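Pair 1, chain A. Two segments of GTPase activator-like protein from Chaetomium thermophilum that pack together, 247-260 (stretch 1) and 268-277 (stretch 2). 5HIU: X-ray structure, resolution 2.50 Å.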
# COMPACT_ATOMS: atom_id res chain seq x y z
N LYS A 247 -8.40 7.64 8.50
CA LYS A 247 -7.36 6.68 8.09
C LYS A 247 -6.12 7.33 7.46
O LYS A 247 -5.07 6.68 7.29
CB LYS A 247 -7.95 5.69 7.08
CG LYS A 247 -9.10 4.88 7.63
CD LYS A 247 -8.60 3.92 8.69
CE LYS A 247 -9.70 3.48 9.61
NZ LYS A 247 -9.09 3.05 10.89
N LEU A 248 -6.26 8.61 7.11
CA LEU A 248 -5.27 9.33 6.33
C LEU A 248 -3.92 9.34 7.03
O LEU A 248 -2.94 8.94 6.44
CB LEU A 248 -5.74 10.76 6.05
CG LEU A 248 -5.01 11.53 4.94
CD1 LEU A 248 -5.23 10.90 3.57
CD2 LEU A 248 -5.46 12.99 4.94
N LYS A 249 -3.88 9.77 8.28
CA LYS A 249 -2.62 9.78 9.00
C LYS A 249 -1.90 8.44 8.81
O LYS A 249 -0.73 8.40 8.44
CB LYS A 249 -2.84 10.06 10.48
CG LYS A 249 -1.55 10.08 11.29
CD LYS A 249 -1.77 10.53 12.73
CE LYS A 249 -0.50 10.28 13.53
NZ LYS A 249 -0.44 10.99 14.83
N TYR A 250 -2.63 7.35 9.03
CA TYR A 250 -2.02 6.03 9.03
C TYR A 250 -1.51 5.65 7.62
O TYR A 250 -0.37 5.20 7.48
CB TYR A 250 -3.01 4.99 9.61
CG TYR A 250 -3.21 5.07 11.13
CD1 TYR A 250 -2.69 6.12 11.89
CD2 TYR A 250 -3.93 4.07 11.81
CE1 TYR A 250 -2.86 6.17 13.26
CE2 TYR A 250 -4.11 4.12 13.18
CZ TYR A 250 -3.57 5.17 13.90
OH TYR A 250 -3.73 5.24 15.25
N CYS A 251 -2.32 5.86 6.58
CA CYS A 251 -1.82 5.69 5.20
C CYS A 251 -0.54 6.51 4.93
O CYS A 251 0.46 5.99 4.44
CB CYS A 251 -2.88 6.10 4.20
SG CYS A 251 -4.33 5.03 4.24
N ILE A 252 -0.57 7.78 5.30
CA ILE A 252 0.59 8.64 5.13
C ILE A 252 1.76 8.14 5.97
O ILE A 252 2.89 8.02 5.45
CB ILE A 252 0.28 10.13 5.45
CG1 ILE A 252 -0.80 10.69 4.52
CG2 ILE A 252 1.53 10.97 5.31
CD1 ILE A 252 -0.50 10.53 3.03
N GLN A 253 1.53 7.84 7.25
CA GLN A 253 2.57 7.18 8.05
C GLN A 253 3.17 6.03 7.25
O GLN A 253 4.38 5.99 7.00
CB GLN A 253 2.04 6.61 9.36
CG GLN A 253 2.00 7.58 10.51
CD GLN A 253 1.95 6.89 11.86
OE1 GLN A 253 1.35 5.82 11.99
NE2 GLN A 253 2.58 7.49 12.87
N VAL A 254 2.32 5.11 6.82
CA VAL A 254 2.86 3.87 6.30
C VAL A 254 3.57 4.12 4.99
O VAL A 254 4.72 3.69 4.82
CB VAL A 254 1.80 2.77 6.16
CG1 VAL A 254 2.30 1.62 5.32
CG2 VAL A 254 1.40 2.28 7.54
N LEU A 255 2.90 4.81 4.09
CA LEU A 255 3.48 5.18 2.77
C LEU A 255 4.73 6.06 2.86
O LEU A 255 5.68 5.84 2.10
CB LEU A 255 2.47 5.95 1.95
CG LEU A 255 1.26 5.16 1.56
CD1 LEU A 255 0.11 6.12 1.32
CD2 LEU A 255 1.59 4.34 0.33
N SER A 256 4.73 7.03 3.77
CA SER A 256 5.90 7.89 3.97
C SER A 256 7.08 7.09 4.47
O SER A 256 8.21 7.37 4.14
CB SER A 256 5.62 9.01 4.97
OG SER A 256 4.90 10.05 4.32
N SER A 257 6.79 6.07 5.25
CA SER A 257 7.82 5.21 5.77
C SER A 257 8.37 4.30 4.68
O SER A 257 9.57 4.14 4.55
CB SER A 257 7.28 4.43 6.97
OG SER A 257 6.98 5.35 8.03
N ILE A 258 7.50 3.72 3.87
CA ILE A 258 7.97 2.85 2.80
C ILE A 258 8.80 3.68 1.85
O ILE A 258 9.86 3.26 1.40
CB ILE A 258 6.80 2.20 2.05
CG1 ILE A 258 6.15 1.13 2.91
CG2 ILE A 258 7.27 1.59 0.74
CD1 ILE A 258 4.70 0.87 2.54
N HIS A 259 8.28 4.87 1.56
CA HIS A 259 8.93 5.84 0.68
C HIS A 259 10.35 6.10 1.08
O HIS A 259 11.25 6.12 0.25
CB HIS A 259 8.19 7.16 0.74
CG HIS A 259 8.79 8.23 -0.10
ND1 HIS A 259 8.87 8.14 -1.47
CD2 HIS A 259 9.31 9.43 0.24
CE1 HIS A 259 9.43 9.24 -1.94
NE2 HIS A 259 9.71 10.04 -0.92
N CYS A 260 10.54 6.33 2.37
CA CYS A 260 11.84 6.59 2.89
C CYS A 260 12.64 5.30 3.00
O CYS A 260 13.68 5.16 2.35
CB CYS A 260 11.73 7.26 4.24
SG CYS A 260 13.34 7.87 4.72
N GLU A 268 7.00 3.82 -6.60
CA GLU A 268 5.64 3.32 -6.37
C GLU A 268 4.90 4.07 -5.25
O GLU A 268 3.77 4.47 -5.44
CB GLU A 268 5.62 1.81 -6.09
CG GLU A 268 5.61 0.94 -7.34
CD GLU A 268 6.98 0.46 -7.74
OE1 GLU A 268 7.97 1.12 -7.36
OE2 GLU A 268 7.07 -0.58 -8.42
N ALA A 269 5.55 4.26 -4.11
CA ALA A 269 4.94 4.98 -2.99
C ALA A 269 4.75 6.46 -3.32
O ALA A 269 3.78 7.09 -2.90
CB ALA A 269 5.80 4.84 -1.72
N TRP A 270 5.68 7.05 -4.04
CA TRP A 270 5.53 8.46 -4.29
C TRP A 270 4.31 8.62 -5.18
O TRP A 270 3.48 9.53 -4.99
CB TRP A 270 6.77 9.08 -4.91
CG TRP A 270 6.43 10.40 -5.42
CD1 TRP A 270 6.33 10.77 -6.71
CD2 TRP A 270 6.00 11.50 -4.64
NE1 TRP A 270 5.89 12.06 -6.80
CE2 TRP A 270 5.67 12.53 -5.53
CE3 TRP A 270 5.85 11.72 -3.27
CZ2 TRP A 270 5.22 13.77 -5.10
CZ3 TRP A 270 5.40 12.95 -2.85
CH2 TRP A 270 5.10 13.97 -3.75
N HIS A 271 4.17 7.71 -6.14
CA HIS A 271 3.03 7.78 -7.06
C HIS A 271 1.73 7.80 -6.28
O HIS A 271 0.85 8.65 -6.47
CB HIS A 271 3.07 6.61 -8.03
CG HIS A 271 2.18 6.79 -9.20
ND1 HIS A 271 0.85 6.41 -9.18
CD2 HIS A 271 2.40 7.32 -10.42
CE1 HIS A 271 0.30 6.70 -10.34
NE2 HIS A 271 1.22 7.24 -11.12
N THR A 272 1.63 6.88 -5.35
CA THR A 272 0.43 6.80 -4.54
C THR A 272 0.30 8.02 -3.64
O THR A 272 -0.80 8.55 -3.49
CB THR A 272 0.40 5.48 -3.75
OG1 THR A 272 0.54 4.38 -4.67
CG2 THR A 272 -0.89 5.32 -3.02
N ILE A 273 1.40 8.50 -3.08
CA ILE A 273 1.32 9.67 -2.21
C ILE A 273 0.94 10.88 -3.07
O ILE A 273 0.25 11.78 -2.57
CB ILE A 273 2.63 9.91 -1.43
CG1 ILE A 273 2.80 8.86 -0.34
CG2 ILE A 273 2.65 11.28 -0.75
CD1 ILE A 273 4.22 8.77 0.16
N SER A 274 1.38 10.92 -4.34
CA SER A 274 1.10 12.09 -5.16
C SER A 274 -0.38 12.19 -5.38
O SER A 274 -0.98 13.26 -5.20
CB SER A 274 1.86 12.08 -6.49
OG SER A 274 1.76 10.82 -7.12
N ILE A 275 -0.99 11.06 -5.73
CA ILE A 275 -2.43 11.03 -5.94
C ILE A 275 -3.11 11.61 -4.71
O ILE A 275 -3.88 12.56 -4.82
CB ILE A 275 -2.93 9.60 -6.21
CG1 ILE A 275 -2.47 9.16 -7.61
CG2 ILE A 275 -4.43 9.53 -6.10
CD1 ILE A 275 -2.34 7.66 -7.80
N ILE A 276 -2.79 11.08 -3.54
CA ILE A 276 -3.41 11.56 -2.31
C ILE A 276 -3.21 13.08 -2.11
O ILE A 276 -4.13 13.80 -1.67
CB ILE A 276 -2.86 10.81 -1.07
CG1 ILE A 276 -3.17 9.33 -1.18
CG2 ILE A 276 -3.47 11.38 0.21
CD1 ILE A 276 -2.41 8.47 -0.20
N CYS A 277 -2.01 13.55 -2.44
CA CYS A 277 -1.66 14.95 -2.25
C CYS A 277 -2.48 15.88 -3.15
O CYS A 277 -2.89 16.96 -2.72
CB CYS A 277 -0.18 15.16 -2.49
SG CYS A 277 0.78 14.80 -1.01

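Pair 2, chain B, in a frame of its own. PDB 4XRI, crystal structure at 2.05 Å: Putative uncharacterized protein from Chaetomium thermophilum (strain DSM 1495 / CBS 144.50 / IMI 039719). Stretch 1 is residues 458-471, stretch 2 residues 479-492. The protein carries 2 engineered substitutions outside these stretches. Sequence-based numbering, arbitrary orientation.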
# COMPACT_ATOMS: atom_id res chain seq x y z
N HIS B 458 -8.24 23.42 -26.97
CA HIS B 458 -8.62 23.37 -25.56
C HIS B 458 -7.47 23.56 -24.56
O HIS B 458 -7.72 23.92 -23.41
CB HIS B 458 -9.30 22.03 -25.26
CG HIS B 458 -10.62 21.86 -25.94
ND1 HIS B 458 -11.62 22.81 -25.87
CD2 HIS B 458 -11.12 20.85 -26.69
CE1 HIS B 458 -12.67 22.39 -26.55
NE2 HIS B 458 -12.39 21.20 -27.06
N LEU B 459 -6.24 23.32 -24.99
CA LEU B 459 -5.09 23.30 -24.09
C LEU B 459 -4.90 24.61 -23.32
O LEU B 459 -4.80 24.60 -22.09
CB LEU B 459 -3.81 22.98 -24.86
CG LEU B 459 -2.56 22.59 -24.07
CD1 LEU B 459 -1.78 21.53 -24.83
CD2 LEU B 459 -1.68 23.80 -23.80
N GLU B 460 -4.85 25.73 -24.04
CA GLU B 460 -4.60 27.02 -23.41
C GLU B 460 -5.70 27.43 -22.42
O GLU B 460 -5.39 27.85 -21.31
CB GLU B 460 -4.42 28.11 -24.47
CG GLU B 460 -3.77 29.40 -23.96
CD GLU B 460 -4.74 30.32 -23.25
OE1 GLU B 460 -5.96 30.26 -23.54
OE2 GLU B 460 -4.30 31.12 -22.39
N PRO B 461 -6.99 27.34 -22.82
CA PRO B 461 -8.01 27.69 -21.83
C PRO B 461 -7.99 26.76 -20.62
O PRO B 461 -8.16 27.23 -19.49
CB PRO B 461 -9.33 27.54 -22.60
CG PRO B 461 -8.95 27.72 -24.02
CD PRO B 461 -7.61 27.08 -24.14
N LEU B 462 -7.79 25.47 -20.86
CA LEU B 462 -7.70 24.49 -19.79
C LEU B 462 -6.63 24.87 -18.78
O LEU B 462 -6.91 24.99 -17.59
CB LEU B 462 -7.42 23.10 -20.37
CG LEU B 462 -7.22 21.96 -19.36
CD1 LEU B 462 -8.43 21.84 -18.46
CD2 LEU B 462 -6.95 20.65 -20.09
N ILE B 463 -5.41 25.08 -19.28
CA ILE B 463 -4.29 25.48 -18.43
C ILE B 463 -4.58 26.79 -17.70
O ILE B 463 -4.29 26.93 -16.51
CB ILE B 463 -2.98 25.61 -19.25
CG1 ILE B 463 -2.19 24.31 -19.20
CG2 ILE B 463 -2.12 26.75 -18.74
CD1 ILE B 463 -2.58 23.29 -20.24
N ARG B 464 -5.18 27.74 -18.41
CA ARG B 464 -5.44 29.06 -17.85
C ARG B 464 -6.43 28.99 -16.70
O ARG B 464 -6.25 29.66 -15.67
CB ARG B 464 -5.96 30.01 -18.94
CG ARG B 464 -5.87 31.48 -18.58
CD ARG B 464 -6.19 32.36 -19.78
NE ARG B 464 -7.56 32.16 -20.25
CZ ARG B 464 -8.01 32.57 -21.43
NH1 ARG B 464 -9.27 32.35 -21.78
NH2 ARG B 464 -7.20 33.20 -22.27
N SER B 465 -7.46 28.17 -16.86
CA SER B 465 -8.49 28.01 -15.84
C SER B 465 -7.94 27.31 -14.60
O SER B 465 -8.28 27.67 -13.47
CB SER B 465 -9.68 27.23 -16.39
OG SER B 465 -9.33 25.88 -16.66
N LEU B 466 -7.10 26.31 -14.82
CA LEU B 466 -6.48 25.57 -13.73
C LEU B 466 -5.53 26.46 -12.93
O LEU B 466 -5.52 26.42 -11.70
CB LEU B 466 -5.75 24.34 -14.27
CG LEU B 466 -6.65 23.31 -14.94
CD1 LEU B 466 -5.83 22.36 -15.78
CD2 LEU B 466 -7.47 22.55 -13.92
N PHE B 467 -4.74 27.25 -13.64
CA PHE B 467 -3.82 28.18 -12.98
C PHE B 467 -4.58 29.28 -12.26
O PHE B 467 -4.21 29.67 -11.15
CB PHE B 467 -2.85 28.80 -13.99
CG PHE B 467 -1.58 28.02 -14.15
CD1 PHE B 467 -1.24 27.46 -15.37
CD2 PHE B 467 -0.71 27.85 -13.08
CE1 PHE B 467 -0.07 26.74 -15.52
CE2 PHE B 467 0.46 27.13 -13.23
CZ PHE B 467 0.78 26.58 -14.45
N ASN B 468 -5.65 29.78 -12.88
CA ASN B 468 -6.50 30.78 -12.25
C ASN B 468 -7.07 30.25 -10.94
O ASN B 468 -7.13 30.98 -9.94
CB ASN B 468 -7.64 31.18 -13.19
CG ASN B 468 -8.49 32.30 -12.62
OD1 ASN B 468 -9.65 32.09 -12.25
ND2 ASN B 468 -7.92 33.50 -12.55
N GLY B 469 -7.47 28.99 -10.94
CA GLY B 469 -7.97 28.34 -9.75
C GLY B 469 -6.88 28.15 -8.71
O GLY B 469 -7.09 28.41 -7.52
N LEU B 470 -5.71 27.71 -9.16
CA LEU B 470 -4.58 27.48 -8.26
C LEU B 470 -4.12 28.75 -7.57
O LEU B 470 -3.81 28.75 -6.38
CB LEU B 470 -3.41 26.85 -9.03
CG LEU B 470 -2.07 26.78 -8.29
CD1 LEU B 470 -2.19 25.98 -7.01
CD2 LEU B 470 -0.99 26.18 -9.19
N MET B 471 -4.07 29.85 -8.32
CA MET B 471 -3.49 31.09 -7.82
C MET B 471 -4.46 31.94 -7.01
O MET B 471 -4.05 32.88 -6.33
CB MET B 471 -2.92 31.90 -8.99
CG MET B 471 -1.84 31.17 -9.78
SD MET B 471 -1.20 32.11 -11.18
CE MET B 471 -0.31 33.41 -10.35
N SER B 479 -6.54 19.97 -6.50
CA SER B 479 -7.16 19.44 -7.72
C SER B 479 -6.57 20.06 -8.98
O SER B 479 -6.25 19.35 -9.94
CB SER B 479 -8.68 19.68 -7.68
OG SER B 479 -9.31 18.83 -6.74
N CYS B 480 -6.43 21.39 -8.98
CA CYS B 480 -5.82 22.12 -10.08
C CYS B 480 -4.39 21.63 -10.34
O CYS B 480 -4.01 21.36 -11.48
CB CYS B 480 -5.81 23.62 -9.79
SG CYS B 480 -7.41 24.45 -9.96
N CYS B 481 -3.62 21.51 -9.26
CA CYS B 481 -2.26 20.99 -9.32
C CYS B 481 -2.20 19.59 -9.93
O CYS B 481 -1.36 19.32 -10.80
CB CYS B 481 -1.64 20.98 -7.91
SG CYS B 481 -1.12 22.60 -7.30
N TRP B 482 -3.09 18.71 -9.48
CA TRP B 482 -3.15 17.34 -9.98
C TRP B 482 -3.43 17.29 -11.48
O TRP B 482 -2.77 16.57 -12.24
CB TRP B 482 -4.21 16.53 -9.24
CG TRP B 482 -4.28 15.11 -9.72
CD1 TRP B 482 -3.30 14.17 -9.63
CD2 TRP B 482 -5.39 14.47 -10.38
NE1 TRP B 482 -3.72 12.99 -10.18
CE2 TRP B 482 -4.99 13.14 -10.65
CE3 TRP B 482 -6.67 14.88 -10.76
CZ2 TRP B 482 -5.83 12.23 -11.28
CZ3 TRP B 482 -7.50 13.97 -11.39
CH2 TRP B 482 -7.08 12.66 -11.65
N ALA B 483 -4.42 18.07 -11.90
CA ALA B 483 -4.80 18.18 -13.30
C ALA B 483 -3.63 18.71 -14.14
O ALA B 483 -3.32 18.18 -15.20
CB ALA B 483 -6.02 19.09 -13.46
N LEU B 484 -2.99 19.76 -13.64
CA LEU B 484 -1.84 20.38 -14.31
C LEU B 484 -0.68 19.41 -14.50
O LEU B 484 -0.02 19.41 -15.55
CB LEU B 484 -1.37 21.61 -13.53
CG LEU B 484 -2.24 22.86 -13.67
CD1 LEU B 484 -1.71 23.98 -12.80
CD2 LEU B 484 -2.27 23.29 -15.13
N MET B 485 -0.42 18.59 -13.49
CA MET B 485 0.62 17.57 -13.56
C MET B 485 0.32 16.54 -14.65
O MET B 485 1.20 16.18 -15.43
CB MET B 485 0.77 16.86 -12.21
CG MET B 485 1.57 17.64 -11.18
SD MET B 485 2.07 16.60 -9.80
CE MET B 485 0.48 16.11 -9.14
N ASN B 486 -0.92 16.07 -14.68
CA ASN B 486 -1.39 15.16 -15.73
C ASN B 486 -1.12 15.71 -17.12
O ASN B 486 -0.60 15.00 -17.99
CB ASN B 486 -2.89 14.89 -15.57
CG ASN B 486 -3.19 13.89 -14.46
OD1 ASN B 486 -2.37 13.02 -14.16
ND2 ASN B 486 -4.36 14.01 -13.86
N ILE B 487 -1.47 16.97 -17.33
CA ILE B 487 -1.28 17.65 -18.60
C ILE B 487 0.20 17.71 -19.00
O ILE B 487 0.55 17.43 -20.15
CB ILE B 487 -1.84 19.07 -18.55
CG1 ILE B 487 -3.37 19.03 -18.42
CG2 ILE B 487 -1.43 19.86 -19.78
CD1 ILE B 487 -3.96 20.33 -17.99
N ALA B 488 1.05 18.08 -18.05
CA ALA B 488 2.48 18.14 -18.28
C ALA B 488 3.03 16.76 -18.67
O ALA B 488 3.92 16.65 -19.52
CB ALA B 488 3.20 18.66 -17.05
N GLU B 489 2.48 15.72 -18.05
CA GLU B 489 2.89 14.35 -18.34
C GLU B 489 2.42 13.89 -19.72
O GLU B 489 3.14 13.19 -20.43
CB GLU B 489 2.35 13.40 -17.27
CG GLU B 489 3.05 13.51 -15.93
CD GLU B 489 2.35 12.69 -14.85
OE1 GLU B 489 1.37 11.99 -15.17
OE2 GLU B 489 2.79 12.76 -13.68
N ARG B 490 1.21 14.30 -20.10
CA ARG B 490 0.59 13.82 -21.33
C ARG B 490 1.00 14.62 -22.57
O ARG B 490 0.94 14.10 -23.69
CB ARG B 490 -0.94 13.85 -21.19
CG ARG B 490 -1.48 12.94 -20.09
CD ARG B 490 -1.19 11.48 -20.39
NE ARG B 490 -1.36 10.65 -19.20
CZ ARG B 490 -1.28 9.33 -19.19
NH1 ARG B 490 -1.04 8.67 -20.33
NH2 ARG B 490 -1.44 8.65 -18.06
N PHE B 491 1.39 15.87 -22.38
CA PHE B 491 1.81 16.71 -23.50
C PHE B 491 3.31 16.98 -23.46
O PHE B 491 3.76 18.11 -23.67
CB PHE B 491 1.04 18.03 -23.50
CG PHE B 491 -0.44 17.87 -23.74
CD1 PHE B 491 -0.96 17.98 -25.02
CD2 PHE B 491 -1.30 17.62 -22.69
CE1 PHE B 491 -2.32 17.84 -25.25
CE2 PHE B 491 -2.66 17.47 -22.91
CZ PHE B 491 -3.17 17.58 -24.19
N ALA B 492 4.08 15.93 -23.20
CA ALA B 492 5.52 16.05 -23.01
C ALA B 492 6.29 16.04 -24.32
O ALA B 492 7.41 16.53 -24.40
CB ALA B 492 6.02 14.94 -22.10

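Both pairs are two helices packed in a nearly antiparallel fashion. The axes approach to 8.9 Å in pair 1 and 8.8 Å in pair 2. The angles between their N-to-C directions are 146° and 147°. Fourteen central residues superpose with an RMSD of 0.4 Å over N, CA and C. In pair 2 the first helix is kinked at Pro461(B), whose nitrogen carries no hydrogen to bond to the turn before. Its counterpart is Tyr250(A), and the two CA atoms still fall within 0.2 Å of each other.

No clear hydrogen bond crosses either interface. Both contacts rest mainly on apolar packing. Pair 1 buries 445 Å² between its stretches and pair 2 buries 564 Å², but stretch 2 of pair 2 is longer, so the areas are not directly comparable.

The centre is alike in both. Leu255(A) matches Leu466(B), and both adopt the m, t rotamer. Ile276(A) matches Ile487(B), also m, t in both. In pair 1, CD1 of Leu255(A) lies 3.8 Å from CD1 of Ile276(A). In pair 2, CD1 of Leu466(B) lies 3.5 Å from CD1 of Ile487(B). Ile273(A) matches Leu484(B), and the side-chain centres differ by just 0.3 Å. CG1 of Ile273(A) packs 3.7 Å from CB of Leu255(A). Leu484(B) instead sets CD2 3.7 Å from CD1 of Leu466(B). Leu466(B) and Leu484(B) each act as a knob in a hole formed by four residues of the opposing helix.

The clearest exchange of bulk involves Ile258(A) and Ala269(A), which match Gly469(B) and Cys480(B). In pair 1 the larger residue is on the first helix: CG2 of Ile258(A) lies 4.3 Å from CB of Ala269(A). In pair 2 the larger residue is on the second. SG of Cys480(B) lies 3.9 Å from CA of Gly469(B). An ideal CB on Gly469(B) would come 2.8 Å from that sulfur, a clash, so the glycine leaves room for it. The sulfur also sits 3.2 Å from O of Leu466(B). In pair 1, O of Leu255(A) faces CB of Ala269(A) at 4.0 Å, where pair 2 has a sulfur.

Next to this site, His259(A) matches Leu470(B), and Trp270(A) matches Cys481(B). CE1 of His259(A) reaches CB of Trp270(A) at 4.0 Å. Pair 2 uses an aliphatic side chain and a sulfur: CD1 of Leu470(B) is 3.6 Å from SG of Cys481(B).

At the Ser256(A) position pair 2 has an aromatic ring. Ser256(A) is small, and its OG is 4.4 Å from CD1 of Ile273(A). At the matching position Phe467(B) starts away from the partner helix, but its ring comes nearer. CD1 of Leu484(B) lies over one ring face, 3.9 Å from the centroid of the Phe467(B) ring, in a CH-pi contact.

Leu248(A) and Leu459(B) match near the start of stretch 1. CD1 of Leu248(A) packs 3.8 Å from CG2 of Ile276(A).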